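Local structure of halorhodopsin (Halobacterium salinarum, 2JAF) at residues V46-M50 with A246-R251; A127-S133 with D182-A187; V137-D141 with F171-V175. The protein probably uses light absorbed by its bound retinal to pump chloride ions across the membrane. The protein carries 2 engineered substitutions. All coordinates share one frame. Residues are numbered along the deposited sequence.

Contact 1: residues V46-M50 with A246-R251; sequences VFVYM and AFILLR
Residues 46-50, the last turn of helix 27-50, run beside residues 246-251 of helix 227-255. Both segments are regular alpha-helix, tied internally by Met50 N to Val46 O, Leu250 N to Ala246 O and Arg251 N to Phe247 O, each 2.9 Å. Their axes point the same way, 4° apart, at 10.8 Å, wide enough for large side chains between them. Phe47 sits level with Phe247 (CA to CA 7.3 Å), and Met50 with Arg251 (CA to CA 7.4 Å). From chi1 m, the Phe47 ring reaches across the gap: CE2 lies 3.4 Å from Ala246 CB, whose small methyl lets the ring come close, and CZ lies 3.6 Å from Phe247 N. Phe47 CB touches Leu250 CD2 at 3.7 Å, while Phe47 O accepts a hydrogen bond from Trp63 of helix 58-82. Such parallel pairing of the first and last transmembrane helices closes the seven-helix bundle of microbial rhodopsins. One turn on, Met50 (m, t, p) extends its flexible chain between the helices. Its CE meets Phe247 CE1 at 3.6 Å and Arg251 CA at 3.6 Å, and SD lies 4.7 Å from the centroid of the Phe247 ring (chi1 t) in an oblique Met-aromatic contact. Met50 CB also rests 4.1 Å from Leu250 CD2, while the Arg251 side chain leads its charged end away from this apolar seam.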
ATOM      1  N   VAL A  46       9.217   6.379 -26.074  1.00 39.35           N
ATOM      2  CA  VAL A  46       8.409   7.368 -26.783  1.00 38.19           C
ATOM      3  C   VAL A  46       7.960   8.480 -25.838  1.00 37.23           C
ATOM      4  O   VAL A  46       8.032   9.662 -26.175  1.00 37.63           O
ATOM      5  CB  VAL A  46       7.157   6.717 -27.419  1.00 37.33           C
ATOM      6  CG1 VAL A  46       6.205   7.793 -27.929  1.00 37.18           C
ATOM      7  CG2 VAL A  46       7.575   5.804 -28.563  1.00 36.32           C
ATOM      8  N   PHE A  47       7.507   8.099 -24.649  1.00 36.71           N
ATOM      9  CA  PHE A  47       7.044   9.072 -23.669  1.00 36.48           C
ATOM     10  C   PHE A  47       8.165   9.965 -23.142  1.00 38.24           C
ATOM     11  O   PHE A  47       7.976  11.171 -22.978  1.00 38.22           O
ATOM     12  CB  PHE A  47       6.349   8.364 -22.500  1.00 34.74           C
ATOM     13  CG  PHE A  47       5.124   7.577 -22.902  1.00 32.88           C
ATOM     14  CD1 PHE A  47       4.534   7.758 -24.152  1.00 30.84           C
ATOM     15  CD2 PHE A  47       4.551   6.665 -22.018  1.00 30.71           C
ATOM     16  CE1 PHE A  47       3.391   7.043 -24.516  1.00 30.99           C
ATOM     17  CE2 PHE A  47       3.409   5.947 -22.371  1.00 30.07           C
ATOM     18  CZ  PHE A  47       2.828   6.135 -23.621  1.00 29.12           C
ATOM     19  N   VAL A  48       9.327   9.379 -22.861  1.00 39.86           N
ATOM     20  CA  VAL A  48      10.453  10.170 -22.370  1.00 41.48           C
ATOM     21  C   VAL A  48      10.743  11.245 -23.406  1.00 42.34           C
ATOM     22  O   VAL A  48      10.946  12.413 -23.072  1.00 43.46           O
ATOM     23  CB  VAL A  48      11.717   9.304 -22.176  1.00 42.43           C
ATOM     24  CG1 VAL A  48      12.911  10.192 -21.824  1.00 42.85           C
ATOM     25  CG2 VAL A  48      11.483   8.289 -21.069  1.00 42.51           C
ATOM     26  N   TYR A  49      10.745  10.836 -24.670  1.00 43.49           N
ATOM     27  CA  TYR A  49      10.991  11.736 -25.789  1.00 44.83           C
ATOM     28  C   TYR A  49       9.938  12.843 -25.852  1.00 44.85           C
ATOM     29  O   TYR A  49      10.270  14.027 -25.888  1.00 45.07           O
ATOM     30  CB  TYR A  49      10.982  10.936 -27.094  1.00 45.88           C
ATOM     31  CG  TYR A  49      11.055  11.774 -28.348  1.00 48.67           C
ATOM     32  CD1 TYR A  49      12.184  12.540 -28.635  1.00 49.90           C
ATOM     33  CD2 TYR A  49       9.997  11.795 -29.255  1.00 50.13           C
ATOM     34  CE1 TYR A  49      12.256  13.307 -29.796  1.00 51.59           C
ATOM     35  CE2 TYR A  49      10.056  12.558 -30.416  1.00 51.74           C
ATOM     36  CZ  TYR A  49      11.189  13.310 -30.681  1.00 52.88           C
ATOM     37  OH  TYR A  49      11.251  14.068 -31.831  1.00 54.44           O
ATOM     38  N   MET A  50       8.669  12.450 -25.862  1.00 44.58           N
ATOM     39  CA  MET A  50       7.567  13.406 -25.927  1.00 44.29           C
ATOM     40  C   MET A  50       7.630  14.454 -24.826  1.00 45.31           C
ATOM     41  O   MET A  50       7.073  15.540 -24.964  1.00 46.37           O
ATOM     42  CB  MET A  50       6.225  12.670 -25.855  1.00 42.09           C
ATOM     43  CG  MET A  50       5.879  11.888 -27.111  1.00 40.11           C
ATOM     44  SD  MET A  50       4.416  10.855 -26.900  1.00 36.16           S
ATOM     45  CE  MET A  50       3.092  12.084 -27.035  1.00 37.70           C
ATOM     46  N   ALA A 246      -2.043   6.253 -22.402  1.00 21.90           N
ATOM     47  CA  ALA A 246      -0.990   7.167 -21.953  1.00 22.23           C
ATOM     48  C   ALA A 246      -0.524   8.071 -23.087  1.00 22.92           C
ATOM     49  O   ALA A 246      -0.231   9.247 -22.869  1.00 24.11           O
ATOM     50  CB  ALA A 246       0.192   6.376 -21.396  1.00 24.24           C
ATOM     51  N   PHE A 247      -0.456   7.525 -24.297  1.00 22.05           N
ATOM     52  CA  PHE A 247      -0.030   8.311 -25.453  1.00 24.87           C
ATOM     53  C   PHE A 247      -0.993   9.468 -25.708  1.00 24.21           C
ATOM     54  O   PHE A 247      -0.580  10.611 -25.903  1.00 25.76           O
ATOM     55  CB  PHE A 247       0.035   7.437 -26.707  1.00 25.97           C
ATOM     56  CG  PHE A 247       0.371   8.209 -27.955  1.00 29.93           C
ATOM     57  CD1 PHE A 247       1.658   8.701 -28.157  1.00 31.48           C
ATOM     58  CD2 PHE A 247      -0.612   8.492 -28.900  1.00 31.77           C
ATOM     59  CE1 PHE A 247       1.964   9.467 -29.284  1.00 31.82           C
ATOM     60  CE2 PHE A 247      -0.318   9.256 -30.031  1.00 32.54           C
ATOM     61  CZ  PHE A 247       0.974   9.746 -30.222  1.00 33.05           C
ATOM     62  N   ILE A 248      -2.285   9.157 -25.720  1.00 23.91           N
ATOM     63  CA  ILE A 248      -3.315  10.164 -25.959  1.00 23.54           C
ATOM     64  C   ILE A 248      -3.289  11.244 -24.888  1.00 25.32           C
ATOM     65  O   ILE A 248      -3.379  12.438 -25.196  1.00 23.28           O
ATOM     66  CB  ILE A 248      -4.712   9.510 -25.996  1.00 24.27           C
ATOM     67  CG1 ILE A 248      -4.809   8.586 -27.214  1.00 26.15           C
ATOM     68  CG2 ILE A 248      -5.803  10.589 -26.021  1.00 23.96           C
ATOM     69  CD1 ILE A 248      -6.072   7.747 -27.261  1.00 27.93           C
ATOM     70  N   LEU A 249      -3.167  10.824 -23.630  1.00 23.46           N
ATOM     71  CA  LEU A 249      -3.128  11.765 -22.519  1.00 23.85           C
ATOM     72  C   LEU A 249      -1.900  12.676 -22.588  1.00 26.41           C
ATOM     73  O   LEU A 249      -2.020  13.901 -22.511  1.00 25.70           O
ATOM     74  CB  LEU A 249      -3.155  10.999 -21.190  1.00 25.57           C
ATOM     75  CG  LEU A 249      -2.878  11.698 -19.854  1.00 28.93           C
ATOM     76  CD1 LEU A 249      -3.457  13.100 -19.825  1.00 30.73           C
ATOM     77  CD2 LEU A 249      -3.465  10.838 -18.739  1.00 28.48           C
ATOM     78  N   LEU A 250      -0.725  12.074 -22.753  1.00 26.22           N
ATOM     79  CA  LEU A 250       0.519  12.828 -22.812  1.00 27.12           C
ATOM     80  C   LEU A 250       0.584  13.791 -23.999  1.00 28.03           C
ATOM     81  O   LEU A 250       1.014  14.940 -23.855  1.00 28.16           O
ATOM     82  CB  LEU A 250       1.703  11.859 -22.856  1.00 27.97           C
ATOM     83  CG  LEU A 250       3.100  12.474 -22.736  1.00 28.87           C
ATOM     84  CD1 LEU A 250       3.161  13.390 -21.521  1.00 30.20           C
ATOM     85  CD2 LEU A 250       4.127  11.361 -22.613  1.00 29.95           C
ATOM     86  N   ARG A 251       0.149  13.326 -25.166  1.00 28.56           N
ATOM     87  CA  ARG A 251       0.170  14.151 -26.368  1.00 28.11           C
ATOM     88  C   ARG A 251      -0.678  15.402 -26.181  1.00 28.51           C
ATOM     89  O   ARG A 251      -0.299  16.484 -26.627  1.00 25.43           O
ATOM     90  CB  ARG A 251      -0.342  13.359 -27.578  1.00 29.38           C
ATOM     91  CG  ARG A 251      -0.317  14.146 -28.890  1.00 32.27           C
ATOM     92  CD  ARG A 251      -0.828  13.330 -30.076  1.00 35.32           C
ATOM     93  NE  ARG A 251      -2.215  12.910 -29.899  1.00 38.47           N
ATOM     94  CZ  ARG A 251      -2.896  12.165 -30.767  1.00 40.04           C
ATOM     95  NH1 ARG A 251      -2.321  11.750 -31.890  1.00 40.92           N
ATOM     96  NH2 ARG A 251      -4.150  11.821 -30.503  1.00 39.27           N
TER

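Contact 2: residues A127-S133 with D182-A187; sequences ADVDLGS and DWAASA
Ser133 OG joins two hydrogen bonds: it donates to Asp182 OD2 at 2.6 Å and accepts from Trp183 NE1 at 2.8 Å (N-H...O angle 141°). A hydroxyl suits this place because it can do both at once. Asp182 takes chi1 p and Trp183 chi1 m, which bring carboxylate and indole edge to the same oxygen. Within helix 182-190, Ser186 OG (chi1 m) donates to Asp182 O at 2.8 Å, folding its polar end back onto its own turn. Asp128 carries a salt bridge to Arg58. Packing follows: Val129, chi1 m, lays CG1 over the indole in a CH-pi contact, 3.6 Å from the centroid of Trp183's five-membered ring and 14° off its normal. Ala127 and Ala187 are small enough to bring the backbones close, CA to CA 4.2 Å and CB to CB 4.0 Å; Val129 and Ser186 follow at CA to CA 5.5 Å. The chain leaves helix 106-127 at Asp128 (phi/psi 49/57), passes extended through Val129 (-85/171) and Asp130 (-67/142), and is helical again from Leu131. Asp128's positive phi, with two bonds back into the preceding helix's last turn, makes a Schellman motif, ending one transmembrane helix in a tight interhelical turn against the start of helix 182-190.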
ATOM      1  N   ALA A 127      -7.431  16.326 -14.400  1.00 35.35           N
ATOM      2  CA  ALA A 127      -8.730  16.890 -14.058  1.00 35.55           C
ATOM      3  C   ALA A 127      -8.660  17.793 -12.829  1.00 36.53           C
ATOM      4  O   ALA A 127      -9.643  18.434 -12.470  1.00 35.86           O
ATOM      5  CB  ALA A 127      -9.733  15.769 -13.824  1.00 35.36           C
ATOM      6  N   ASP A 128      -7.497  17.833 -12.185  1.00 38.33           N
ATOM      7  CA  ASP A 128      -7.299  18.663 -10.999  1.00 40.84           C
ATOM      8  C   ASP A 128      -8.423  18.467  -9.981  1.00 41.45           C
ATOM      9  O   ASP A 128      -9.096  19.421  -9.584  1.00 41.09           O
ATOM     10  CB  ASP A 128      -7.220  20.137 -11.412  1.00 43.06           C
ATOM     11  CG  ASP A 128      -6.772  21.035 -10.278  1.00 45.30           C
ATOM     12  OD1 ASP A 128      -5.724  20.734  -9.668  1.00 45.97           O
ATOM     13  OD2 ASP A 128      -7.463  22.038 -10.003  1.00 47.52           O
ATOM     14  N   VAL A 129      -8.613  17.222  -9.555  1.00 41.14           N
ATOM     15  CA  VAL A 129      -9.660  16.882  -8.598  1.00 41.82           C
ATOM     16  C   VAL A 129      -9.209  17.104  -7.159  1.00 43.27           C
ATOM     17  O   VAL A 129      -8.037  17.356  -6.898  1.00 43.18           O
ATOM     18  CB  VAL A 129     -10.084  15.404  -8.754  1.00 41.30           C
ATOM     19  CG1 VAL A 129     -10.514  15.135 -10.191  1.00 40.87           C
ATOM     20  CG2 VAL A 129      -8.935  14.489  -8.364  1.00 40.54           C
ATOM     21  N   ASP A 130     -10.150  17.005  -6.225  1.00 45.91           N
ATOM     22  CA  ASP A 130      -9.829  17.181  -4.812  1.00 47.60           C
ATOM     23  C   ASP A 130      -8.947  16.031  -4.349  1.00 47.84           C
ATOM     24  O   ASP A 130      -9.138  14.888  -4.764  1.00 48.21           O
ATOM     25  CB  ASP A 130     -11.107  17.208  -3.970  1.00 50.27           C
ATOM     26  CG  ASP A 130     -11.963  18.428  -4.244  1.00 52.52           C
ATOM     27  OD1 ASP A 130     -11.467  19.559  -4.048  1.00 54.01           O
ATOM     28  OD2 ASP A 130     -13.132  18.256  -4.652  1.00 53.41           O
ATOM     29  N   LEU A 131      -7.980  16.337  -3.491  1.00 48.15           N
ATOM     30  CA  LEU A 131      -7.074  15.322  -2.969  1.00 48.37           C
ATOM     31  C   LEU A 131      -7.864  14.240  -2.239  1.00 47.44           C
ATOM     32  O   LEU A 131      -7.514  13.060  -2.292  1.00 47.58           O
ATOM     33  CB  LEU A 131      -6.061  15.949  -2.003  1.00 50.69           C
ATOM     34  CG  LEU A 131      -5.161  17.082  -2.506  1.00 52.90           C
ATOM     35  CD1 LEU A 131      -4.491  16.657  -3.807  1.00 53.52           C
ATOM     36  CD2 LEU A 131      -5.980  18.355  -2.712  1.00 52.81           C
ATOM     37  N   GLY A 132      -8.928  14.653  -1.557  1.00 45.88           N
ATOM     38  CA  GLY A 132      -9.755  13.713  -0.821  1.00 44.06           C
ATOM     39  C   GLY A 132     -10.444  12.723  -1.737  1.00 43.12           C
ATOM     40  O   GLY A 132     -10.547  11.534  -1.425  1.00 42.39           O
ATOM     41  N   SER A 133     -10.929  13.218  -2.872  1.00 40.82           N
ATOM     42  CA  SER A 133     -11.601  12.372  -3.848  1.00 39.24           C
ATOM     43  C   SER A 133     -10.585  11.390  -4.429  1.00 37.80           C
ATOM     44  O   SER A 133     -10.855  10.197  -4.550  1.00 35.45           O
ATOM     45  CB  SER A 133     -12.201  13.231  -4.964  1.00 39.99           C
ATOM     46  OG  SER A 133     -12.918  12.440  -5.894  1.00 39.84           O
ATOM     47  N   ASP A 182     -18.041  13.968  -9.658  1.00 33.39           N
ATOM     48  CA  ASP A 182     -17.124  15.044  -9.283  1.00 33.87           C
ATOM     49  C   ASP A 182     -15.844  15.215 -10.102  1.00 32.95           C
ATOM     50  O   ASP A 182     -15.376  16.337 -10.271  1.00 32.99           O
ATOM     51  CB  ASP A 182     -16.783  14.952  -7.791  1.00 37.42           C
ATOM     52  CG  ASP A 182     -16.010  13.709  -7.443  1.00 38.82           C
ATOM     53  OD1 ASP A 182     -16.447  12.608  -7.832  1.00 42.49           O
ATOM     54  OD2 ASP A 182     -14.968  13.834  -6.769  1.00 42.87           O
ATOM     55  N   TRP A 183     -15.274  14.129 -10.616  1.00 31.94           N
ATOM     56  CA  TRP A 183     -14.063  14.253 -11.422  1.00 31.58           C
ATOM     57  C   TRP A 183     -14.368  14.976 -12.732  1.00 31.92           C
ATOM     58  O   TRP A 183     -13.513  15.675 -13.279  1.00 32.77           O
ATOM     59  CB  TRP A 183     -13.460  12.872 -11.710  1.00 29.33           C
ATOM     60  CG  TRP A 183     -12.654  12.327 -10.565  1.00 28.64           C
ATOM     61  CD1 TRP A 183     -12.930  12.458  -9.233  1.00 30.16           C
ATOM     62  CD2 TRP A 183     -11.468  11.527 -10.652  1.00 27.32           C
ATOM     63  NE1 TRP A 183     -11.991  11.790  -8.488  1.00 28.17           N
ATOM     64  CE2 TRP A 183     -11.082  11.209  -9.331  1.00 27.35           C
ATOM     65  CE3 TRP A 183     -10.696  11.047 -11.715  1.00 26.68           C
ATOM     66  CZ2 TRP A 183      -9.956  10.432  -9.045  1.00 27.99           C
ATOM     67  CZ3 TRP A 183      -9.575  10.275 -11.433  1.00 24.52           C
ATOM     68  CH2 TRP A 183      -9.216   9.975 -10.108  1.00 28.23           C
ATOM     69  N   ALA A 184     -15.592  14.812 -13.228  1.00 32.79           N
ATOM     70  CA  ALA A 184     -16.006  15.460 -14.471  1.00 33.38           C
ATOM     71  C   ALA A 184     -16.253  16.947 -14.243  1.00 34.36           C
ATOM     72  O   ALA A 184     -15.923  17.778 -15.093  1.00 34.60           O
ATOM     73  CB  ALA A 184     -17.266  14.800 -15.010  1.00 33.20           C
ATOM     74  N   ALA A 185     -16.835  17.276 -13.094  1.00 35.52           N
ATOM     75  CA  ALA A 185     -17.117  18.665 -12.759  1.00 35.96           C
ATOM     76  C   ALA A 185     -15.807  19.403 -12.519  1.00 36.77           C
ATOM     77  O   ALA A 185     -15.691  20.595 -12.806  1.00 37.08           O
ATOM     78  CB  ALA A 185     -17.999  18.738 -11.520  1.00 36.93           C
ATOM     79  N   SER A 186     -14.818  18.689 -11.993  1.00 37.01           N
ATOM     80  CA  SER A 186     -13.519  19.286 -11.728  1.00 37.65           C
ATOM     81  C   SER A 186     -12.793  19.590 -13.035  1.00 38.35           C
ATOM     82  O   SER A 186     -12.194  20.654 -13.186  1.00 37.05           O
ATOM     83  CB  SER A 186     -12.676  18.352 -10.864  1.00 37.80           C
ATOM     84  OG  SER A 186     -13.293  18.158  -9.601  1.00 39.43           O
ATOM     85  N   ALA A 187     -12.858  18.660 -13.982  1.00 37.14           N
ATOM     86  CA  ALA A 187     -12.205  18.851 -15.272  1.00 37.96           C
ATOM     87  C   ALA A 187     -12.776  20.078 -15.977  1.00 38.57           C
ATOM     88  O   ALA A 187     -12.050  20.822 -16.640  1.00 37.78           O
ATOM     89  CB  ALA A 187     -12.392  17.613 -16.138  1.00 36.99           C
TER

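Contact 3: residues V137-D141 with F171-V175; sequences VIAAD and FFVVV
Neighbouring antiparallel helices of the seven-helix rhodopsin bundle meet here, residues 137-141 of helix 131-153 against 171-175 of helix 158-180. Both are alpha-helical; their axes approach to 8.4 Å with a signed crossing angle of -154°. The register sets Val137 against Val175 (CA to CA 5.4 Å) and Ala140 against Phe171 (CA to CA 5.3 Å). So short a separation needs a small residue at its middle, and Ala140 supplies it: its methyl is a low bump between Val174 CG1, 3.6 Å from Ala140 CB, and Val175 CG2, 4.0 Å from the same atom. Beta-branched Val175, chi1 t, is in turn a broad knob. Its CG2 settles on the backbone of the opposite helix, 3.9 Å from Val137 O and 3.8 Å from Asp141 N, and also touches Asp141 CB at 4.1 Å; Val137 CG1 (chi1 t) and Val175 CG1 close in beside it at 4.3 Å. The CA-to-CB bond of Asp141 points away from 171-175, and its OD2 is hydrogen-bonded to Thr116; the side chain lies about 6 Å from retinal. The CA-to-CB bond of Phe172 points away from 137-141, and its side chain lines the retinal pocket, while Met68 of the second subunit packs on Ala140, Phe171 and Val174. Phe171, chi1 m, swings its bulky ring past the low methyl, with CD1 4.4 Å from Ala140 CB, and its CB drops to 3.3 Å from Ala140 O.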
ATOM      1  N   VAL A 137     -10.772   7.224  -4.287  1.00 27.45           N
ATOM      2  CA  VAL A 137     -10.773   6.458  -5.524  1.00 25.82           C
ATOM      3  C   VAL A 137      -9.641   5.444  -5.593  1.00 24.50           C
ATOM      4  O   VAL A 137      -9.841   4.312  -6.043  1.00 23.93           O
ATOM      5  CB  VAL A 137     -10.729   7.408  -6.744  1.00 25.17           C
ATOM      6  CG1 VAL A 137     -10.609   6.613  -8.034  1.00 25.95           C
ATOM      7  CG2 VAL A 137     -11.986   8.255  -6.768  1.00 25.18           C
ATOM      8  N   ILE A 138      -8.456   5.832  -5.132  1.00 24.06           N
ATOM      9  CA  ILE A 138      -7.317   4.922  -5.154  1.00 24.58           C
ATOM     10  C   ILE A 138      -7.547   3.765  -4.190  1.00 24.42           C
ATOM     11  O   ILE A 138      -7.189   2.619  -4.475  1.00 25.01           O
ATOM     12  CB  ILE A 138      -6.010   5.670  -4.797  1.00 26.30           C
ATOM     13  CG1 ILE A 138      -5.706   6.696  -5.900  1.00 27.47           C
ATOM     14  CG2 ILE A 138      -4.853   4.683  -4.650  1.00 24.23           C
ATOM     15  CD1 ILE A 138      -4.426   7.476  -5.704  1.00 30.24           C
ATOM     16  N   ALA A 139      -8.161   4.066  -3.051  1.00 24.72           N
ATOM     17  CA  ALA A 139      -8.444   3.036  -2.064  1.00 24.37           C
ATOM     18  C   ALA A 139      -9.440   2.045  -2.648  1.00 23.88           C
ATOM     19  O   ALA A 139      -9.289   0.835  -2.487  1.00 24.66           O
ATOM     20  CB  ALA A 139      -9.011   3.665  -0.802  1.00 24.22           C
ATOM     21  N   ALA A 140     -10.454   2.564  -3.335  1.00 23.34           N
ATOM     22  CA  ALA A 140     -11.472   1.709  -3.935  1.00 23.35           C
ATOM     23  C   ALA A 140     -10.833   0.853  -5.009  1.00 23.41           C
ATOM     24  O   ALA A 140     -11.170  -0.324  -5.180  1.00 21.84           O
ATOM     25  CB  ALA A 140     -12.590   2.565  -4.538  1.00 24.11           C
ATOM     26  N   ASP A 141      -9.898   1.456  -5.733  1.00 22.70           N
ATOM     27  CA  ASP A 141      -9.204   0.765  -6.802  1.00 23.76           C
ATOM     28  C   ASP A 141      -8.363  -0.371  -6.235  1.00 23.40           C
ATOM     29  O   ASP A 141      -8.345  -1.475  -6.772  1.00 22.34           O
ATOM     30  CB  ASP A 141      -8.316   1.750  -7.561  1.00 24.08           C
ATOM     31  CG  ASP A 141      -7.693   1.136  -8.793  1.00 27.09           C
ATOM     32  OD1 ASP A 141      -8.396   0.993  -9.817  1.00 27.32           O
ATOM     33  OD2 ASP A 141      -6.500   0.784  -8.727  1.00 30.64           O
ATOM     34  N   PHE A 171     -16.327  -2.446  -5.866  1.00 19.70           N
ATOM     35  CA  PHE A 171     -15.275  -1.444  -5.740  1.00 19.25           C
ATOM     36  C   PHE A 171     -15.100  -0.721  -7.072  1.00 21.56           C
ATOM     37  O   PHE A 171     -14.871   0.493  -7.112  1.00 21.13           O
ATOM     38  CB  PHE A 171     -13.951  -2.092  -5.336  1.00 19.77           C
ATOM     39  CG  PHE A 171     -13.848  -2.399  -3.868  1.00 20.13           C
ATOM     40  CD1 PHE A 171     -13.855  -1.374  -2.929  1.00 20.77           C
ATOM     41  CD2 PHE A 171     -13.706  -3.713  -3.427  1.00 21.69           C
ATOM     42  CE1 PHE A 171     -13.719  -1.649  -1.561  1.00 19.00           C
ATOM     43  CE2 PHE A 171     -13.569  -3.996  -2.065  1.00 21.52           C
ATOM     44  CZ  PHE A 171     -13.575  -2.962  -1.136  1.00 20.78           C
ATOM     45  N   PHE A 172     -15.218  -1.479  -8.157  1.00 21.27           N
ATOM     46  CA  PHE A 172     -15.078  -0.931  -9.503  1.00 21.58           C
ATOM     47  C   PHE A 172     -16.129   0.152  -9.713  1.00 22.26           C
ATOM     48  O   PHE A 172     -15.849   1.197 -10.308  1.00 22.26           O
ATOM     49  CB  PHE A 172     -15.234  -2.066 -10.524  1.00 23.52           C
ATOM     50  CG  PHE A 172     -15.086  -1.638 -11.965  1.00 24.50           C
ATOM     51  CD1 PHE A 172     -14.191  -0.634 -12.329  1.00 27.39           C
ATOM     52  CD2 PHE A 172     -15.799  -2.291 -12.964  1.00 26.19           C
ATOM     53  CE1 PHE A 172     -14.005  -0.287 -13.674  1.00 27.67           C
ATOM     54  CE2 PHE A 172     -15.628  -1.959 -14.312  1.00 29.33           C
ATOM     55  CZ  PHE A 172     -14.727  -0.954 -14.668  1.00 29.69           C
ATOM     56  N   VAL A 173     -17.335  -0.093  -9.209  1.00 21.53           N
ATOM     57  CA  VAL A 173     -18.417   0.875  -9.343  1.00 22.27           C
ATOM     58  C   VAL A 173     -18.098   2.162  -8.586  1.00 22.45           C
ATOM     59  O   VAL A 173     -18.467   3.250  -9.023  1.00 22.75           O
ATOM     60  CB  VAL A 173     -19.762   0.284  -8.851  1.00 24.04           C
ATOM     61  CG1 VAL A 173     -20.820   1.381  -8.741  1.00 24.09           C
ATOM     62  CG2 VAL A 173     -20.242  -0.782  -9.835  1.00 23.06           C
ATOM     63  N   VAL A 174     -17.406   2.046  -7.453  1.00 22.34           N
ATOM     64  CA  VAL A 174     -17.029   3.231  -6.684  1.00 22.29           C
ATOM     65  C   VAL A 174     -16.064   4.061  -7.524  1.00 22.82           C
ATOM     66  O   VAL A 174     -16.164   5.291  -7.576  1.00 24.47           O
ATOM     67  CB  VAL A 174     -16.334   2.864  -5.362  1.00 22.46           C
ATOM     68  CG1 VAL A 174     -15.862   4.135  -4.658  1.00 20.38           C
ATOM     69  CG2 VAL A 174     -17.291   2.086  -4.467  1.00 21.70           C
ATOM     70  N   VAL A 175     -15.129   3.382  -8.181  1.00 22.44           N
ATOM     71  CA  VAL A 175     -14.160   4.054  -9.042  1.00 23.62           C
ATOM     72  C   VAL A 175     -14.872   4.770 -10.186  1.00 25.90           C
ATOM     73  O   VAL A 175     -14.619   5.951 -10.451  1.00 26.76           O
ATOM     74  CB  VAL A 175     -13.150   3.050  -9.652  1.00 23.46           C
ATOM     75  CG1 VAL A 175     -12.312   3.734 -10.728  1.00 23.62           C
ATOM     76  CG2 VAL A 175     -12.247   2.488  -8.556  1.00 22.89           C
TER

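From the N terminus, helix 27-50 opens the longest loop, which contact 1 closes 196 residues later on helix 227-255, joining the first and last transmembrane helices. Nested inside is contact 2, whose loop runs from the turn after helix 106-127 to helix 182-190; within that lies contact 3, joining helices 131-153 and 158-180. No loops cross. Contacts 2 and 3 share helix 131-153, have centres 14 Å apart and meet where Trp183 CZ2 packs 3.7 Å from Val137 CG2; both also touch the second subunit. Contact 1 stands apart, its centre 22 Å and 26 Å from the centres of contacts 2 and 3.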